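Local coordinates for RNA-binding protein Smaug (Drosophila melanogaster, PDB 1OXJ) that binds RNA through its SAM domain, which is joined in this fragment to a helical PHAT domain, at residues A[62-65]-A[66-69]; A[85-88]-A[89-93]; A[117-120]-A[121-125]; A[127-130]-A[131-134]; A[143-146]-A[147-151]. All blocks are in the same frame, centred on the assembly; numbering follows the deposited sequence.

Contact 1: residues A[62-65]-A[66-69]; sequences LKER and ANIL
Glu64 reaches one turn along helix 49-77 to Asn67, its carboxylate lying across the end of the amide. Asn67 ND2 gives a nearly straight bond to Glu64 OE1 (2.9 Å, 167° at the hydrogen), with the acceptor in the amide plane but the donor above the carboxylate plane. Bending the Glu64 chain at chi2 (-51°) carries OE1 forward to that amide, and Glu64 CB lies 4.0 Å from CD1 of Ile68. Arg65 folds back: its NE bonds Leu62 O at 2.8 Å, an oxygen that also takes Arg65 N, while CD2 of Leu62 packs on one face of the guanidinium. Arg65 NH1 goes on to Pro97 O and Thr96 OG1. At Ala66 and Asn67 the helix is kinked, their N-H groups lacking the regular bonds to Leu62 O and Lys63 O. Two waters bridge there, both donating to Lys63 O; one accepts from Ala66 N at 3.0 Å, the other from Asn67 N at 2.9 Å. Regular bonding resumes with Ile68 N to Glu64 O. The chemistry implies a bend near the junction of the SAM and PHAT domains: water links Asn67 N to its usual acceptor and gives Ala66 N another partner, while Arg65 takes Leu62 O.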
loop_
_atom_site.group_PDB
_atom_site.type_symbol
_atom_site.label_atom_id
_atom_site.label_comp_id
_atom_site.label_asym_id
_atom_site.label_seq_id
_atom_site.Cartn_x
_atom_site.Cartn_y
_atom_site.Cartn_z
ATOM N N LEU A 62 5.994 7.330 -1.527
ATOM C CA LEU A 62 5.892 6.114 -2.325
ATOM C C LEU A 62 7.270 5.477 -2.369
ATOM O O LEU A 62 7.415 4.258 -2.243
ATOM C CB LEU A 62 5.435 6.423 -3.760
ATOM C CG LEU A 62 3.958 6.755 -3.986
ATOM C CD1 LEU A 62 3.663 6.808 -5.502
ATOM C CD2 LEU A 62 3.094 5.680 -3.318
ATOM N N LYS A 63 8.291 6.312 -2.525
ATOM C CA LYS A 63 9.659 5.812 -2.601
ATOM C C LYS A 63 10.127 5.179 -1.300
ATOM O O LYS A 63 11.049 4.369 -1.304
ATOM C CB LYS A 63 10.626 6.934 -2.996
ATOM C CG LYS A 63 10.338 7.602 -4.333
ATOM C CD LYS A 63 11.462 8.573 -4.683
ATOM C CE LYS A 63 11.009 9.666 -5.631
ATOM N NZ LYS A 63 10.109 10.657 -4.957
ATOM N N GLU A 64 9.485 5.530 -0.191
ATOM C CA GLU A 64 9.860 4.976 1.110
ATOM C C GLU A 64 9.135 3.679 1.473
ATOM O O GLU A 64 9.465 3.030 2.462
ATOM C CB GLU A 64 9.613 6.004 2.212
ATOM C CG GLU A 64 10.605 7.158 2.220
ATOM C CD GLU A 64 12.048 6.677 2.202
ATOM O OE1 GLU A 64 12.419 5.849 3.066
ATOM O OE2 GLU A 64 12.812 7.128 1.322
ATOM N N ARG A 65 8.158 3.289 0.662
ATOM C CA ARG A 65 7.401 2.081 0.946
ATOM C C ARG A 65 8.234 0.853 1.310
ATOM O O ARG A 65 7.955 0.193 2.313
ATOM C CB ARG A 65 6.478 1.757 -0.227
ATOM C CG ARG A 65 5.270 2.676 -0.319
ATOM C CD ARG A 65 4.466 2.381 -1.561
ATOM N NE ARG A 65 5.266 2.575 -2.777
ATOM C CZ ARG A 65 4.827 2.292 -3.996
ATOM N NH1 ARG A 65 3.598 1.811 -4.150
ATOM N NH2 ARG A 65 5.613 2.470 -5.054
ATOM N N ALA A 66 9.248 0.533 0.507
ATOM C CA ALA A 66 10.073 -0.640 0.794
ATOM C C ALA A 66 10.706 -0.578 2.184
ATOM O O ALA A 66 10.730 -1.575 2.914
ATOM C CB ALA A 66 11.164 -0.796 -0.274
ATOM N N ASN A 67 11.220 0.591 2.550
ATOM C CA ASN A 67 11.839 0.754 3.867
ATOM C C ASN A 67 10.776 0.646 4.965
ATOM O O ASN A 67 10.987 -0.001 5.994
ATOM C CB ASN A 67 12.546 2.115 3.974
ATOM C CG ASN A 67 13.730 2.241 3.024
ATOM O OD1 ASN A 67 14.480 1.285 2.824
ATOM N ND2 ASN A 67 13.913 3.430 2.451
ATOM N N ILE A 68 9.631 1.288 4.746
ATOM C CA ILE A 68 8.549 1.247 5.725
ATOM C C ILE A 68 8.106 -0.192 5.953
ATOM O O ILE A 68 7.996 -0.640 7.092
ATOM C CB ILE A 68 7.338 2.074 5.257
ATOM C CG1 ILE A 68 7.685 3.568 5.298
ATOM C CG2 ILE A 68 6.129 1.762 6.131
ATOM C CD1 ILE A 68 6.707 4.450 4.547
ATOM N N LEU A 69 7.855 -0.923 4.871
ATOM C CA LEU A 69 7.426 -2.313 5.002
ATOM C C LEU A 69 8.510 -3.151 5.674
ATOM O O LEU A 69 8.224 -4.001 6.516
ATOM C CB LEU A 69 7.069 -2.890 3.628
ATOM C CG LEU A 69 5.809 -2.266 3.015
ATOM C CD1 LEU A 69 5.693 -2.631 1.525
ATOM C CD2 LEU A 69 4.589 -2.752 3.794
HETATM O O HOH W 1 9.929 1.725 -2.153
HETATM O O HOH W 2 12.026 2.399 0.364
#

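Contact 2: residues A[85-88]-A[89-93]; sequences TAVE and ELTNI
Thr91 turns its hydroxyl back onto the carbonyl of Val87, and this end of helix 83-91 is the closely bonded part of the contact. Thr91 OG1 donates to Val87 O at 2.9 Å and Thr91 N donates to the same oxygen at 3.0 Å, the two arriving from opposite faces of the carbonyl plane. With OG1 beside its own backbone N (chi1 -70°), the hydroxyl hangs over the preceding turn and spends its proton inside the helix. On the buried flank, Leu90 N bonds Ala86 O, and CG of Leu90 sits 3.3 Å from that same oxygen. The solvent side is looser. Glu88 stretches away from the turn with its chain extended beyond CG, and Asn92, also exposed, brings ND2 to 3.4 Å from Glu88 O at an angle too poor for a bond. Glu89 lays its CG 3.5 Å from Thr85 O, then bends at chi2 and leads its carboxylate off toward Arg71, with which OE1 forms a long, weak ion pair. Leu90 packs between helix 111-127, at Phe115, Val118 and Ile119, and Ile145 of helix 136-150, while Ala86 meets Val72 and Leu76; the short helix thus touches helices 49-77, 111-127 and 136-150.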
loop_
_atom_site.group_PDB
_atom_site.type_symbol
_atom_site.label_atom_id
_atom_site.label_comp_id
_atom_site.label_asym_id
_atom_site.label_seq_id
_atom_site.Cartn_x
_atom_site.Cartn_y
_atom_site.Cartn_z
ATOM N N THR A 85 -0.414 -0.266 15.171
ATOM C CA THR A 85 0.525 0.588 14.450
ATOM C C THR A 85 0.821 0.032 13.062
ATOM O O THR A 85 0.795 0.768 12.070
ATOM C CB THR A 85 1.872 0.724 15.210
ATOM O OG1 THR A 85 1.643 1.364 16.475
ATOM C CG2 THR A 85 2.871 1.543 14.384
ATOM N N ALA A 86 1.106 -1.264 12.998
ATOM C CA ALA A 86 1.410 -1.915 11.726
ATOM C C ALA A 86 0.243 -1.770 10.750
ATOM O O ALA A 86 0.444 -1.522 9.557
ATOM C CB ALA A 86 1.720 -3.398 11.954
ATOM N N VAL A 87 -0.982 -1.906 11.251
ATOM C CA VAL A 87 -2.137 -1.796 10.370
ATOM C C VAL A 87 -2.340 -0.352 9.905
ATOM O O VAL A 87 -2.823 -0.109 8.794
ATOM C CB VAL A 87 -3.408 -2.352 11.063
ATOM C CG1 VAL A 87 -4.630 -2.090 10.210
ATOM C CG2 VAL A 87 -3.246 -3.856 11.281
ATOM N N GLU A 88 -1.946 0.608 10.739
ATOM C CA GLU A 88 -2.076 2.015 10.369
ATOM C C GLU A 88 -1.110 2.286 9.210
ATOM O O GLU A 88 -1.468 2.943 8.226
ATOM C CB GLU A 88 -1.738 2.915 11.556
ATOM C CG GLU A 88 -2.035 4.387 11.313
ATOM C CD GLU A 88 -1.628 5.270 12.477
ATOM O OE1 GLU A 88 -1.988 4.947 13.634
ATOM O OE2 GLU A 88 -0.952 6.293 12.233
ATOM N N GLU A 89 0.115 1.783 9.330
ATOM C CA GLU A 89 1.101 1.951 8.262
ATOM C C GLU A 89 0.561 1.343 6.963
ATOM O O GLU A 89 0.587 1.984 5.913
ATOM C CB GLU A 89 2.421 1.259 8.620
ATOM C CG GLU A 89 3.194 1.896 9.776
ATOM C CD GLU A 89 3.826 3.225 9.403
ATOM O OE1 GLU A 89 4.507 3.817 10.262
ATOM O OE2 GLU A 89 3.651 3.684 8.256
ATOM N N LEU A 90 0.073 0.106 7.035
ATOM C CA LEU A 90 -0.448 -0.564 5.844
ATOM C C LEU A 90 -1.557 0.229 5.170
ATOM O O LEU A 90 -1.661 0.255 3.944
ATOM C CB LEU A 90 -0.960 -1.967 6.182
ATOM C CG LEU A 90 0.088 -2.978 6.660
ATOM C CD1 LEU A 90 -0.610 -4.277 7.040
ATOM C CD2 LEU A 90 1.134 -3.226 5.566
ATOM N N THR A 91 -2.379 0.885 5.979
ATOM C CA THR A 91 -3.492 1.680 5.471
ATOM C C THR A 91 -3.049 2.726 4.450
ATOM O O THR A 91 -3.771 3.021 3.488
ATOM C CB THR A 91 -4.212 2.386 6.632
ATOM O OG1 THR A 91 -4.908 1.404 7.414
ATOM C CG2 THR A 91 -5.184 3.428 6.111
ATOM N N ASN A 92 -1.857 3.277 4.658
ATOM C CA ASN A 92 -1.336 4.305 3.769
ATOM C C ASN A 92 -0.537 3.752 2.601
ATOM O O ASN A 92 0.061 4.508 1.840
ATOM C CB ASN A 92 -0.473 5.282 4.566
ATOM C CG ASN A 92 -1.258 5.975 5.660
ATOM O OD1 ASN A 92 -2.330 6.522 5.407
ATOM N ND2 ASN A 92 -0.733 5.957 6.879
ATOM N N ILE A 93 -0.538 2.434 2.449
ATOM C CA ILE A 93 0.206 1.814 1.356
ATOM C C ILE A 93 -0.698 0.973 0.454
ATOM O O ILE A 93 -0.486 0.890 -0.760
ATOM C CB ILE A 93 1.336 0.911 1.920
ATOM C CG1 ILE A 93 2.381 1.777 2.632
ATOM C CG2 ILE A 93 1.985 0.096 0.800
ATOM C CD1 ILE A 93 3.524 0.973 3.235
#

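Contact 3: residues A[117-120]-A[121-125]; sequences KVID and IVTNT
Thr123 lies one turn beyond Ile119 on helix 111-127, and each atom of its side chain stays close to that residue. Thr123 CB is 3.5 Å from Ile119 O. From there the chain divides: Thr123 CG2 comes within 3.2 Å of Ile119 O and crosses the CG2 of Ile119 at 4.0 Å, while OG1 occupies the crowded position between backbone N and carbonyl carbon (chi1 61°). That torsion places Thr123 OG1 3.0 Å from Ile119 O. The same carbonyl oxygen, Ile119 O, holds Thr123 N in a nearly straight bond of 2.9 Å. On the adjoining flank Val122 repeats the spacing with Val118. Its N bonds Val118 O, and Val122 CG2, lying beside its own backbone N, leans against CG1 of Val118 at 3.9 Å. Farther along, Thr125 OG1 donates to Ile121 O at 2.9 Å, from above the carbonyl plane, alongside the bond from Thr125 N. Val118 faces Val72 and Val122 faces Leu76, both of helix 49-77. Ile119 meets Ile145 and Leu146, and Thr123 meets Leu142, of helix 136-150; both touch Leu165 of helix 159-170. With Lys117, Asp120 and Asn124 exposed, helix 111-127 is amphipathic and turns its buried apolar side to helices 49-77, 83-91, 136-150 and 159-170 in the all-helical PHAT domain.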
loop_
_atom_site.group_PDB
_atom_site.type_symbol
_atom_site.label_atom_id
_atom_site.label_comp_id
_atom_site.label_asym_id
_atom_site.label_seq_id
_atom_site.Cartn_x
_atom_site.Cartn_y
_atom_site.Cartn_z
ATOM N N LYS A 117 4.152 -9.923 2.438
ATOM C CA LYS A 117 4.940 -10.537 3.510
ATOM C C LYS A 117 4.485 -9.979 4.857
ATOM O O LYS A 117 4.304 -10.728 5.819
ATOM C CB LYS A 117 6.441 -10.251 3.328
ATOM C CG LYS A 117 7.198 -11.291 2.504
ATOM C CD LYS A 117 8.702 -10.995 2.507
ATOM C CE LYS A 117 9.509 -12.117 1.866
ATOM N NZ LYS A 117 9.251 -12.233 0.406
ATOM N N VAL A 118 4.308 -8.663 4.920
ATOM C CA VAL A 118 3.869 -8.009 6.143
ATOM C C VAL A 118 2.460 -8.470 6.509
ATOM O O VAL A 118 2.158 -8.688 7.685
ATOM C CB VAL A 118 3.889 -6.479 5.995
ATOM C CG1 VAL A 118 3.149 -5.833 7.164
ATOM C CG2 VAL A 118 5.334 -5.984 5.944
ATOM N N ILE A 119 1.599 -8.632 5.505
ATOM C CA ILE A 119 0.243 -9.102 5.774
ATOM C C ILE A 119 0.300 -10.466 6.456
ATOM O O ILE A 119 -0.453 -10.725 7.399
ATOM C CB ILE A 119 -0.599 -9.219 4.475
ATOM C CG1 ILE A 119 -0.924 -7.828 3.922
ATOM C CG2 ILE A 119 -1.892 -9.977 4.761
ATOM C CD1 ILE A 119 -1.793 -6.971 4.854
ATOM N N ASP A 120 1.194 -11.338 5.997
ATOM C CA ASP A 120 1.325 -12.669 6.601
ATOM C C ASP A 120 1.763 -12.572 8.059
ATOM O O ASP A 120 1.212 -13.251 8.933
ATOM C CB ASP A 120 2.336 -13.533 5.836
ATOM C CG ASP A 120 1.816 -13.993 4.484
ATOM O OD1 ASP A 120 0.586 -14.115 4.326
ATOM O OD2 ASP A 120 2.644 -14.253 3.584
ATOM N N ILE A 121 2.757 -11.728 8.320
ATOM C CA ILE A 121 3.256 -11.541 9.680
ATOM C C ILE A 121 2.158 -10.958 10.570
ATOM O O ILE A 121 1.951 -11.426 11.690
ATOM C CB ILE A 121 4.467 -10.599 9.700
ATOM C CG1 ILE A 121 5.605 -11.210 8.878
ATOM C CG2 ILE A 121 4.905 -10.340 11.134
ATOM C CD1 ILE A 121 6.813 -10.324 8.744
ATOM N N VAL A 122 1.455 -9.946 10.067
ATOM C CA VAL A 122 0.376 -9.310 10.820
ATOM C C VAL A 122 -0.732 -10.301 11.164
ATOM O O VAL A 122 -1.082 -10.469 12.333
ATOM C CB VAL A 122 -0.246 -8.125 10.030
ATOM C CG1 VAL A 122 -1.547 -7.663 10.697
ATOM C CG2 VAL A 122 0.732 -6.972 9.978
ATOM N N THR A 123 -1.287 -10.960 10.153
ATOM C CA THR A 123 -2.365 -11.911 10.402
ATOM C C THR A 123 -1.898 -13.064 11.285
ATOM O O THR A 123 -2.690 -13.638 12.034
ATOM C CB THR A 123 -2.942 -12.460 9.079
ATOM O OG1 THR A 123 -1.919 -13.144 8.351
ATOM C CG2 THR A 123 -3.483 -11.316 8.227
ATOM N N ASN A 124 -0.611 -13.396 11.212
ATOM C CA ASN A 124 -0.064 -14.475 12.032
ATOM C C ASN A 124 0.137 -14.033 13.480
ATOM O O ASN A 124 -0.131 -14.792 14.411
ATOM C CB ASN A 124 1.269 -14.964 11.463
ATOM C CG ASN A 124 1.093 -15.830 10.224
ATOM O OD1 ASN A 124 2.075 -16.263 9.614
ATOM N ND2 ASN A 124 -0.158 -16.092 9.848
ATOM N N THR A 125 0.628 -12.811 13.660
ATOM C CA THR A 125 0.852 -12.265 14.990
ATOM C C THR A 125 -0.503 -12.130 15.669
ATOM O O THR A 125 -0.650 -12.379 16.869
ATOM C CB THR A 125 1.514 -10.879 14.910
ATOM O OG1 THR A 125 2.861 -11.025 14.449
ATOM C CG2 THR A 125 1.515 -10.197 16.273
#

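Contact 4: residues A[127-130]-A[131-134]; sequences QQDP and YAVQ
Asp129 and Tyr131 meet through a side-chain to backbone hydrogen bond. Tyr131 N donates to Asp129 OD1 at 2.8 Å, reaching the carboxylate on its anti side and somewhat out of its plane, with 143° at the hydrogen. The bond across two residues is the mark of an Asx turn. What brings the oxygen there is the first torsion of Asp129: CG is swung away from its own N (chi1 -172°), which turns OD1 forward along the chain. The same OD1 lies near the plane of the tyrosine ring, at its edge. The second hydrogen bond is purely backbone, from Ala132 N to Asp129 O at 3.0 Å, and closes a type I beta turn over Pro130 and Tyr131. Its donor stands above the carbonyl plane of Asp129. Apolar contact is confined to the corner of the turn, where CB of Pro130 touches CD1 of Tyr131 at 4.0 Å. Plain van der Waals proximity brings the CB atoms of Asp129 and Ala132 to 3.5 Å across the mouth of the turn. Val133, one residue on, has its side chain against Met172 near the C-terminal end. Taken together, an aspartate that receives a backbone N-H and a proline at the corner restrict this surface loop between helices 111-127 and 136-150, and the carboxylate probably satisfies an N-H that the beta turn itself would not use.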
loop_
_atom_site.group_PDB
_atom_site.type_symbol
_atom_site.label_atom_id
_atom_site.label_comp_id
_atom_site.label_asym_id
_atom_site.label_seq_id
_atom_site.Cartn_x
_atom_site.Cartn_y
_atom_site.Cartn_z
ATOM N N GLN A 127 -3.503 -13.871 15.114
ATOM C CA GLN A 127 -4.032 -15.152 15.561
ATOM C C GLN A 127 -3.331 -15.703 16.799
ATOM O O GLN A 127 -3.871 -16.571 17.484
ATOM C CB GLN A 127 -3.967 -16.172 14.418
ATOM C CG GLN A 127 -4.818 -15.776 13.214
ATOM C CD GLN A 127 -4.887 -16.861 12.157
ATOM O OE1 GLN A 127 -3.870 -17.250 11.577
ATOM N NE2 GLN A 127 -6.093 -17.358 11.902
ATOM N N GLN A 128 -2.138 -15.192 17.092
ATOM C CA GLN A 128 -1.388 -15.646 18.261
ATOM C C GLN A 128 -1.582 -14.736 19.472
ATOM O O GLN A 128 -1.082 -15.024 20.564
ATOM C CB GLN A 128 0.101 -15.741 17.933
ATOM C CG GLN A 128 0.479 -16.968 17.116
ATOM C CD GLN A 128 1.953 -17.000 16.761
ATOM O OE1 GLN A 128 2.816 -16.864 17.628
ATOM N NE2 GLN A 128 2.249 -17.186 15.482
ATOM N N ASP A 129 -2.305 -13.638 19.277
ATOM C CA ASP A 129 -2.567 -12.687 20.353
ATOM C C ASP A 129 -3.865 -13.106 21.043
ATOM O O ASP A 129 -4.931 -13.090 20.433
ATOM C CB ASP A 129 -2.712 -11.274 19.777
ATOM C CG ASP A 129 -2.789 -10.203 20.852
ATOM O OD1 ASP A 129 -3.463 -10.431 21.881
ATOM O OD2 ASP A 129 -2.184 -9.124 20.659
ATOM N N PRO A 130 -3.788 -13.492 22.326
ATOM C CA PRO A 130 -4.975 -13.916 23.074
ATOM C C PRO A 130 -6.117 -12.902 23.052
ATOM O O PRO A 130 -7.288 -13.283 23.089
ATOM C CB PRO A 130 -4.431 -14.147 24.482
ATOM C CG PRO A 130 -3.038 -14.608 24.221
ATOM C CD PRO A 130 -2.575 -13.641 23.150
ATOM N N TYR A 131 -5.775 -11.616 22.988
ATOM C CA TYR A 131 -6.785 -10.563 22.972
ATOM C C TYR A 131 -7.012 -9.954 21.595
ATOM O O TYR A 131 -7.786 -9.010 21.455
ATOM C CB TYR A 131 -6.413 -9.452 23.958
ATOM C CG TYR A 131 -6.405 -9.907 25.397
ATOM C CD1 TYR A 131 -5.276 -10.508 25.955
ATOM C CD2 TYR A 131 -7.547 -9.786 26.184
ATOM C CE1 TYR A 131 -5.286 -10.981 27.269
ATOM C CE2 TYR A 131 -7.571 -10.255 27.491
ATOM C CZ TYR A 131 -6.441 -10.853 28.026
ATOM O OH TYR A 131 -6.479 -11.340 29.313
ATOM N N ALA A 132 -6.338 -10.495 20.585
ATOM C CA ALA A 132 -6.470 -9.997 19.217
ATOM C C ALA A 132 -7.931 -9.754 18.861
ATOM O O ALA A 132 -8.293 -8.691 18.367
ATOM C CB ALA A 132 -5.861 -10.995 18.242
ATOM N N VAL A 133 -8.767 -10.753 19.120
ATOM C CA VAL A 133 -10.191 -10.662 18.830
ATOM C C VAL A 133 -10.877 -9.491 19.534
ATOM O O VAL A 133 -11.866 -8.957 19.038
ATOM C CB VAL A 133 -10.910 -11.972 19.221
ATOM C CG1 VAL A 133 -10.534 -13.083 18.252
ATOM C CG2 VAL A 133 -10.526 -12.370 20.642
ATOM N N GLN A 134 -10.345 -9.085 20.682
ATOM C CA GLN A 134 -10.925 -7.983 21.446
ATOM C C GLN A 134 -10.664 -6.596 20.860
ATOM O O GLN A 134 -11.365 -5.637 21.196
ATOM C CB GLN A 134 -10.419 -8.023 22.892
ATOM C CG GLN A 134 -10.731 -9.321 23.616
ATOM C CD GLN A 134 -12.200 -9.688 23.534
ATOM O OE1 GLN A 134 -13.072 -8.890 23.882
ATOM N NE2 GLN A 134 -12.480 -10.900 23.068
#

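Contact 5: residues A[143-146]-A[147-151]; sequences MWIL and DRSIH
Trp144 and Arg148, one turn apart on helix 136-150, cross at a slant, with the aliphatic part of the arginine over the indole. CG of Arg148 lies over one face of the Trp144 six-membered ring, 3.9 Å from its centroid and 25° off the normal, in a CH-pi contact that is offset toward the rim and nearest to CE2 of Trp144, at 3.6 Å. Bends at chi2 and chi3 then curl the arginine round the indole margin. The guanidinium does not stack: its plane stands 64° from that of the ring, and Trp144 NE1 sits at the guanidinium edge, in plane, 3.4 Å from Arg148 NH1. These are two donors and share no hydrogen bond. Arg148 NH1 turns instead to Asp147 OD2, a salt bridge of 3.3 Å whose hydrogen bond is weak, while Asp147 OD1 has its own salt bridge to Lys166. Elsewhere round the helix, Ser149 OG donates to Ile145 O at 2.9 Å, well above the carbonyl plane, beside the more axial bond from Ser149 N at 2.8 Å. The buried hydroxyl is thereby satisfied within the helix. Trp144 and Ile145 lean on Thr91 of helix 83-91, Ile145 and Leu146 on Ile119 of helix 111-127, and Leu146 and Ile150 on Leu169 and Leu162 of helix 159-170, the three helices against which helix 136-150 packs here.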
loop_
_atom_site.group_PDB
_atom_site.type_symbol
_atom_site.label_atom_id
_atom_site.label_comp_id
_atom_site.label_asym_id
_atom_site.label_seq_id
_atom_site.Cartn_x
_atom_site.Cartn_y
_atom_site.Cartn_z
ATOM N N MET A 143 -9.369 -5.920 8.050
ATOM C CA MET A 143 -10.302 -6.554 7.125
ATOM C C MET A 143 -10.485 -5.656 5.902
ATOM O O MET A 143 -10.565 -6.140 4.779
ATOM C CB MET A 143 -11.635 -6.829 7.826
ATOM C CG MET A 143 -11.534 -7.868 8.947
ATOM S SD MET A 143 -11.124 -9.549 8.383
ATOM C CE MET A 143 -12.704 -10.002 7.655
ATOM N N TRP A 144 -10.523 -4.343 6.116
ATOM C CA TRP A 144 -10.650 -3.406 5.006
ATOM C C TRP A 144 -9.391 -3.495 4.129
ATOM O O TRP A 144 -9.463 -3.448 2.900
ATOM C CB TRP A 144 -10.800 -1.987 5.535
ATOM C CG TRP A 144 -10.778 -0.948 4.471
ATOM C CD1 TRP A 144 -11.809 -0.588 3.641
ATOM C CD2 TRP A 144 -9.661 -0.136 4.101
ATOM N NE1 TRP A 144 -11.397 0.403 2.781
ATOM C CE2 TRP A 144 -10.082 0.698 3.040
ATOM C CE3 TRP A 144 -8.340 -0.031 4.564
ATOM C CZ2 TRP A 144 -9.229 1.628 2.433
ATOM C CZ3 TRP A 144 -7.492 0.895 3.960
ATOM C CH2 TRP A 144 -7.942 1.711 2.905
ATOM N N ILE A 145 -8.231 -3.616 4.765
ATOM C CA ILE A 145 -6.982 -3.730 4.011
ATOM C C ILE A 145 -7.004 -4.982 3.124
ATOM O O ILE A 145 -6.684 -4.922 1.931
ATOM C CB ILE A 145 -5.767 -3.813 4.967
ATOM C CG1 ILE A 145 -5.554 -2.458 5.654
ATOM C CG2 ILE A 145 -4.506 -4.238 4.183
ATOM C CD1 ILE A 145 -4.502 -2.502 6.785
ATOM N N LEU A 146 -7.369 -6.119 3.703
ATOM C CA LEU A 146 -7.424 -7.355 2.931
ATOM C C LEU A 146 -8.401 -7.143 1.788
ATOM O O LEU A 146 -8.168 -7.570 0.661
ATOM C CB LEU A 146 -7.881 -8.517 3.817
ATOM C CG LEU A 146 -6.932 -8.853 4.972
ATOM C CD1 LEU A 146 -7.521 -9.959 5.830
ATOM C CD2 LEU A 146 -5.583 -9.269 4.417
ATOM N N ASP A 147 -9.488 -6.452 2.102
ATOM C CA ASP A 147 -10.540 -6.141 1.149
ATOM C C ASP A 147 -9.983 -5.408 -0.075
ATOM O O ASP A 147 -10.224 -5.813 -1.212
ATOM C CB ASP A 147 -11.602 -5.297 1.859
ATOM C CG ASP A 147 -12.972 -5.440 1.242
ATOM O OD1 ASP A 147 -13.328 -6.567 0.833
ATOM O OD2 ASP A 147 -13.700 -4.427 1.183
ATOM N N ARG A 148 -9.231 -4.337 0.158
ATOM C CA ARG A 148 -8.639 -3.565 -0.932
ATOM C C ARG A 148 -7.528 -4.352 -1.631
ATOM O O ARG A 148 -7.310 -4.186 -2.826
ATOM C CB ARG A 148 -8.063 -2.247 -0.405
ATOM C CG ARG A 148 -9.088 -1.284 0.183
ATOM C CD ARG A 148 -9.909 -0.595 -0.905
ATOM N NE ARG A 148 -10.818 -1.509 -1.595
ATOM C CZ ARG A 148 -11.943 -1.989 -1.071
ATOM N NH1 ARG A 148 -12.309 -1.642 0.157
ATOM N NH2 ARG A 148 -12.707 -2.817 -1.775
ATOM N N SER A 149 -6.825 -5.202 -0.885
ATOM C CA SER A 149 -5.740 -6.001 -1.457
ATOM C C SER A 149 -6.281 -7.075 -2.411
ATOM O O SER A 149 -5.664 -7.381 -3.442
ATOM C CB SER A 149 -4.928 -6.671 -0.337
ATOM O OG SER A 149 -4.304 -5.702 0.496
ATOM N N ILE A 150 -7.431 -7.643 -2.066
ATOM C CA ILE A 150 -8.048 -8.680 -2.897
ATOM C C ILE A 150 -8.362 -8.115 -4.280
ATOM O O ILE A 150 -8.347 -8.838 -5.276
ATOM C CB ILE A 150 -9.345 -9.213 -2.239
ATOM C CG1 ILE A 150 -8.990 -10.043 -1.002
ATOM C CG2 ILE A 150 -10.131 -10.070 -3.223
ATOM C CD1 ILE A 150 -10.183 -10.430 -0.146
ATOM N N HIS A 151 -8.605 -6.812 -4.339
ATOM C CA HIS A 151 -8.939 -6.163 -5.600
ATOM C C HIS A 151 -7.802 -5.365 -6.230
ATOM O O HIS A 151 -8.017 -4.581 -7.157
ATOM C CB HIS A 151 -10.170 -5.281 -5.395
ATOM C CG HIS A 151 -11.383 -6.047 -4.965
ATOM N ND1 HIS A 151 -12.016 -6.958 -5.784
ATOM C CD2 HIS A 151 -12.054 -6.072 -3.789
ATOM C CE1 HIS A 151 -13.022 -7.512 -5.131
ATOM N NE2 HIS A 151 -13.066 -6.993 -3.918
#

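Contacts 1, 2, 3 and 5 come from four helices that pack together, and contact 2 touches each of the other three. Leu90 takes part in all three of these touches: its CD2 meets CD2 of Leu69 at 3.9 Å and CG1 of Val118 at 3.7 Å, while its CB lies 3.6 Å from CD1 of Ile145. Contacts 3 and 5 join directly, through CG2 of Ile119 and CD2 of Leu146. Contacts 1 and 5 lie on opposite sides of the chain's centre, their nearest atoms about 9 Å apart. Contact 4 follows contact 3 in sequence but stays peripheral, its centre about 28 Å from that of contact 1, near the junction of the SAM and PHAT domains.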